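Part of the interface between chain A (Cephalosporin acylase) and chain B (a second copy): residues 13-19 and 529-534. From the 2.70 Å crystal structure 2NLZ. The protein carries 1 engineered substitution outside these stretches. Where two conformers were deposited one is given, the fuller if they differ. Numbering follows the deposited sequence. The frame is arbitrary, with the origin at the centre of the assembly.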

ATOM      1  N   PRO A  13       6.043  -3.495  -6.003  1.00 38.01           N
ATOM      2  CA  PRO A  13       5.001  -4.141  -6.807  1.00 36.57           C
ATOM      3  C   PRO A  13       5.272  -3.997  -8.307  1.00 34.20           C
ATOM      4  O   PRO A  13       5.809  -2.977  -8.755  1.00 35.08           O
ATOM      5  CB  PRO A  13       3.723  -3.390  -6.410  1.00 38.59           C
ATOM      6  CG  PRO A  13       4.195  -2.043  -5.965  1.00 42.24           C
ATOM      7  CD  PRO A  13       5.608  -2.192  -5.459  1.00 37.80           C
ATOM      8  N   SER A  14       4.901  -5.020  -9.070  1.00 30.88           N
ATOM      9  CA  SER A  14       5.123  -5.023 -10.514  1.00 28.55           C
ATOM     10  C   SER A  14       3.788  -4.950 -11.280  1.00 29.99           C
ATOM     11  O   SER A  14       2.723  -4.919 -10.668  1.00 35.62           O
ATOM     12  CB  SER A  14       5.958  -6.255 -10.909  1.00 23.40           C
ATOM     13  OG  SER A  14       6.669  -6.050 -12.121  1.00 17.67           O
ATOM     14  N   ARG A  15       3.870  -4.894 -12.609  1.00 32.87           N
ATOM     15  CA  ARG A  15       2.703  -4.814 -13.494  0.50 31.18           C
ATOM     16  C   ARG A  15       2.819  -5.858 -14.602  1.00 31.08           C
ATOM     17  O   ARG A  15       3.888  -6.018 -15.199  1.00 41.91           O
ATOM     18  CB  ARG A  15       2.614  -3.425 -14.145  0.50 30.65           C
ATOM     19  CG  ARG A  15       1.527  -2.481 -13.617  0.50 45.86           C
ATOM     20  CD  ARG A  15       0.236  -2.516 -14.453  0.50 47.43           C
ATOM     21  NE  ARG A  15       0.366  -1.903 -15.775  0.50 49.08           N
ATOM     22  CZ  ARG A  15      -0.185  -0.753 -16.160  0.50 40.67           C
ATOM     23  NH1 ARG A  15      -0.926  -0.029 -15.335  0.50 30.13           N
ATOM     24  NH2 ARG A  15       0.009  -0.322 -17.393  0.50 37.04           N
ATOM     25  N   ARG A  16       1.727  -6.565 -14.877  1.00 31.23           N
ATOM     26  CA  ARG A  16       1.643  -7.415 -16.060  1.00 26.80           C
ATOM     27  C   ARG A  16       0.495  -6.900 -16.903  1.00 26.57           C
ATOM     28  O   ARG A  16      -0.653  -6.921 -16.470  1.00 35.22           O
ATOM     29  CB  ARG A  16       1.405  -8.881 -15.695  1.00 20.34           C
ATOM     30  CG  ARG A  16       2.651  -9.622 -15.289  1.00 13.80           C
ATOM     31  CD  ARG A  16       2.338 -11.063 -14.877  1.00 10.48           C
ATOM     32  NE  ARG A  16       3.531 -11.773 -14.389  1.00 15.62           N
ATOM     33  CZ  ARG A  16       4.401 -12.434 -15.155  1.00  8.40           C
ATOM     34  NH1 ARG A  16       4.240 -12.510 -16.468  1.00 22.37           N
ATOM     35  NH2 ARG A  16       5.433 -13.030 -14.598  1.00 28.29           N
ATOM     36  N   ASN A  17       0.811  -6.402 -18.089  1.00 19.78           N
ATOM     37  CA  ASN A  17      -0.210  -5.987 -19.035  1.00 21.29           C
ATOM     38  C   ASN A  17      -0.803  -7.214 -19.696  1.00 22.78           C
ATOM     39  O   ASN A  17      -0.099  -8.211 -19.913  1.00 24.42           O
ATOM     40  CB  ASN A  17       0.369  -5.063 -20.122  1.00 21.82           C
ATOM     41  CG  ASN A  17       0.485  -3.609 -19.670  1.00 33.41           C
ATOM     42  OD1 ASN A  17       0.043  -3.233 -18.586  1.00 50.38           O
ATOM     43  ND2 ASN A  17       1.083  -2.783 -20.514  1.00 43.78           N
ATOM     44  N   VAL A  18      -2.098  -7.133 -20.008  1.00 20.38           N
ATOM     45  CA  VAL A  18      -2.795  -8.159 -20.780  1.00 18.74           C
ATOM     46  C   VAL A  18      -2.106  -8.397 -22.134  1.00 20.89           C
ATOM     47  O   VAL A  18      -1.810  -7.455 -22.878  1.00 20.36           O
ATOM     48  CB  VAL A  18      -4.283  -7.796 -20.998  1.00 18.50           C
ATOM     49  CG1 VAL A  18      -5.004  -8.887 -21.727  1.00 21.73           C
ATOM     50  CG2 VAL A  18      -4.952  -7.582 -19.689  1.00 13.71           C
ATOM     51  N   VAL A  19      -1.836  -9.668 -22.421  1.00 21.68           N
ATOM     52  CA  VAL A  19      -1.244 -10.073 -23.680  1.00 27.44           C
ATOM     53  C   VAL A  19      -2.340 -10.247 -24.729  1.00 28.76           C
ATOM     54  O   VAL A  19      -3.361 -10.872 -24.456  1.00 21.10           O
ATOM     55  CB  VAL A  19      -0.425 -11.373 -23.494  1.00 26.53           C
ATOM     56  CG1 VAL A  19      -0.152 -12.057 -24.834  1.00 14.10           C
ATOM     57  CG2 VAL A  19       0.884 -11.059 -22.788  1.00 27.75           C
TER
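Chain B (529-534) EPRTDG

Chain B meets this stretch of chain A as a bent segment rather than as a strand or helix. A type I beta turn runs from E529(B) to T532(B), and from T532(B) onward the backbone opens into extended angles as it passes N17(A). Chain A is itself extended over S14(A) to N17(A), without being a regular strand. The two stretches advance in the same sense: the CA of R15(A) lies 4.9 Å from the CA of P530(B), and two residues further along chain A the CA of N17(A) lies 6.1 Å from the CA of D533(B). Three steps on chain B thus match two on chain A, with the turn taking up the extra residue.

P530(B) covers the most surface, and its CA-to-CB bond points toward chain A. Its ring carbon CB sits 3.4 Å from OG of S14(A) and 4.1 Å from CB of R15(A), so one compact proline packs against two consecutive residues. The backbone comes close as well: CB of R15(A) is 3.2 Å from O of P530(B). O of R15(A) lies 3.4 Å from that same carbonyl oxygen, but both atoms are acceptors and no hydrogen bond can form between them.

N17(A), whose CA-to-CB bond also points toward chain B, has the largest covered area on the chain A side, with R15(A) close behind. Its ND2 lies 3.6 Å from C of T532(B) and 3.7 Å from both N and OD1 of D533(B), close packing without a direct hydrogen bond. The other end of the amide is used within its own chain: OD1 of N17(A) accepts two weak hydrogen bonds from R15(A), at 3.1 Å from NE and 3.1 Å from NH2. R15(A) and N17(A), both directed toward chain B, are thereby tied together, while R16(A) between them points away, the alternation expected of an extended chain.

No direct hydrogen bond joins the two stretches; a water supplies the polar link. It accepts from N of N17(A) at 3.0 Å and donates to O of P530(B) at 3.1 Å and to O of T532(B) at 2.7 Å, fastening the chain A backbone to two carbonyls of chain B. The turn has its own brace: OE1 of E529(B) accepts from N of R531(B) at 2.9 Å and forms a salt bridge with NH1 of R531(B) at 2.6 Å. The rule to read here is a braced turn that presents a proline, an asparagine packed beside the following backbone, and a water that serves the backbone polar groups between them.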

ATOM      1  N   GLU B 529      10.666  -4.581 -18.665  1.00 13.96           N
ATOM      2  CA  GLU B 529       9.901  -3.398 -18.239  1.00 21.13           C
ATOM      3  C   GLU B 529       8.438  -3.726 -17.926  1.00 17.68           C
ATOM      4  O   GLU B 529       7.696  -4.132 -18.819  1.00 31.14           O
ATOM      5  CB  GLU B 529       9.948  -2.325 -19.334  1.00 21.44           C
ATOM      6  CG  GLU B 529       9.122  -1.090 -19.027  1.00 21.35           C
ATOM      7  CD  GLU B 529       9.554  -0.435 -17.733  1.00 34.70           C
ATOM      8  OE1 GLU B 529       8.735  -0.417 -16.789  1.00 20.72           O
ATOM      9  OE2 GLU B 529      10.716   0.035 -17.650  1.00 20.62           O
ATOM     10  N   PRO B 530       8.019  -3.555 -16.659  1.00 17.84           N
ATOM     11  CA  PRO B 530       6.627  -3.848 -16.306  1.00 20.42           C
ATOM     12  C   PRO B 530       5.628  -2.797 -16.764  1.00 19.19           C
ATOM     13  O   PRO B 530       4.433  -3.089 -16.815  1.00 23.09           O
ATOM     14  CB  PRO B 530       6.656  -3.895 -14.783  1.00 18.72           C
ATOM     15  CG  PRO B 530       7.775  -2.988 -14.414  1.00 22.67           C
ATOM     16  CD  PRO B 530       8.805  -3.124 -15.486  1.00 23.86           C
ATOM     17  N   ARG B 531       6.102  -1.602 -17.120  1.00 20.33           N
ATOM     18  CA  ARG B 531       5.195  -0.510 -17.530  1.00 26.10           C
ATOM     19  C   ARG B 531       4.637  -0.615 -18.964  1.00 33.41           C
ATOM     20  O   ARG B 531       3.810   0.209 -19.365  1.00 41.96           O
ATOM     21  CB  ARG B 531       5.838   0.872 -17.303  1.00 17.39           C
ATOM     22  CG  ARG B 531       6.043   1.260 -15.830  1.00 17.79           C
ATOM     23  CD  ARG B 531       7.158   2.286 -15.670  1.00 17.64           C
ATOM     24  NE  ARG B 531       7.637   2.399 -14.292  1.00 19.76           N
ATOM     25  CZ  ARG B 531       8.559   1.611 -13.749  1.00 15.22           C
ATOM     26  NH1 ARG B 531       9.091   0.630 -14.460  1.00 24.22           N
ATOM     27  NH2 ARG B 531       8.933   1.785 -12.487  1.00 21.99           N
ATOM     28  N   THR B 532       5.065  -1.627 -19.720  1.00 29.55           N
ATOM     29  CA  THR B 532       4.657  -1.768 -21.115  1.00 31.55           C
ATOM     30  C   THR B 532       4.515  -3.241 -21.495  1.00 34.96           C
ATOM     31  O   THR B 532       4.836  -4.113 -20.682  1.00 28.35           O
ATOM     32  CB  THR B 532       5.671  -1.068 -22.055  1.00 34.76           C
ATOM     33  OG1 THR B 532       5.164  -1.050 -23.395  1.00 48.15           O
ATOM     34  CG2 THR B 532       7.025  -1.776 -22.035  1.00 37.16           C
ATOM     35  N   ASP B 533       4.022  -3.516 -22.712  1.00 40.16           N
ATOM     36  CA  ASP B 533       4.049  -4.872 -23.287  1.00 43.19           C
ATOM     37  C   ASP B 533       5.502  -5.224 -23.528  1.00 43.25           C
ATOM     38  O   ASP B 533       6.296  -4.356 -23.886  1.00 61.70           O
ATOM     39  CB  ASP B 533       3.330  -4.929 -24.631  1.00 48.22           C
ATOM     40  CG  ASP B 533       2.000  -4.229 -24.611  1.00 54.76           C
ATOM     41  OD1 ASP B 533       1.143  -4.602 -23.786  1.00 60.17           O
ATOM     42  OD2 ASP B 533       1.808  -3.312 -25.437  1.00 62.90           O
ATOM     43  N   GLY B 534       5.873  -6.480 -23.344  1.00 28.93           N
ATOM     44  CA  GLY B 534       7.263  -6.832 -23.530  1.00 25.09           C
ATOM     45  C   GLY B 534       7.545  -8.157 -22.897  1.00 31.37           C
ATOM     46  O   GLY B 534       6.654  -8.782 -22.327  1.00 39.16           O
TER
HETATM   47  O   HOH W   1       3.556  -5.352 -18.668  1.00  9.97           O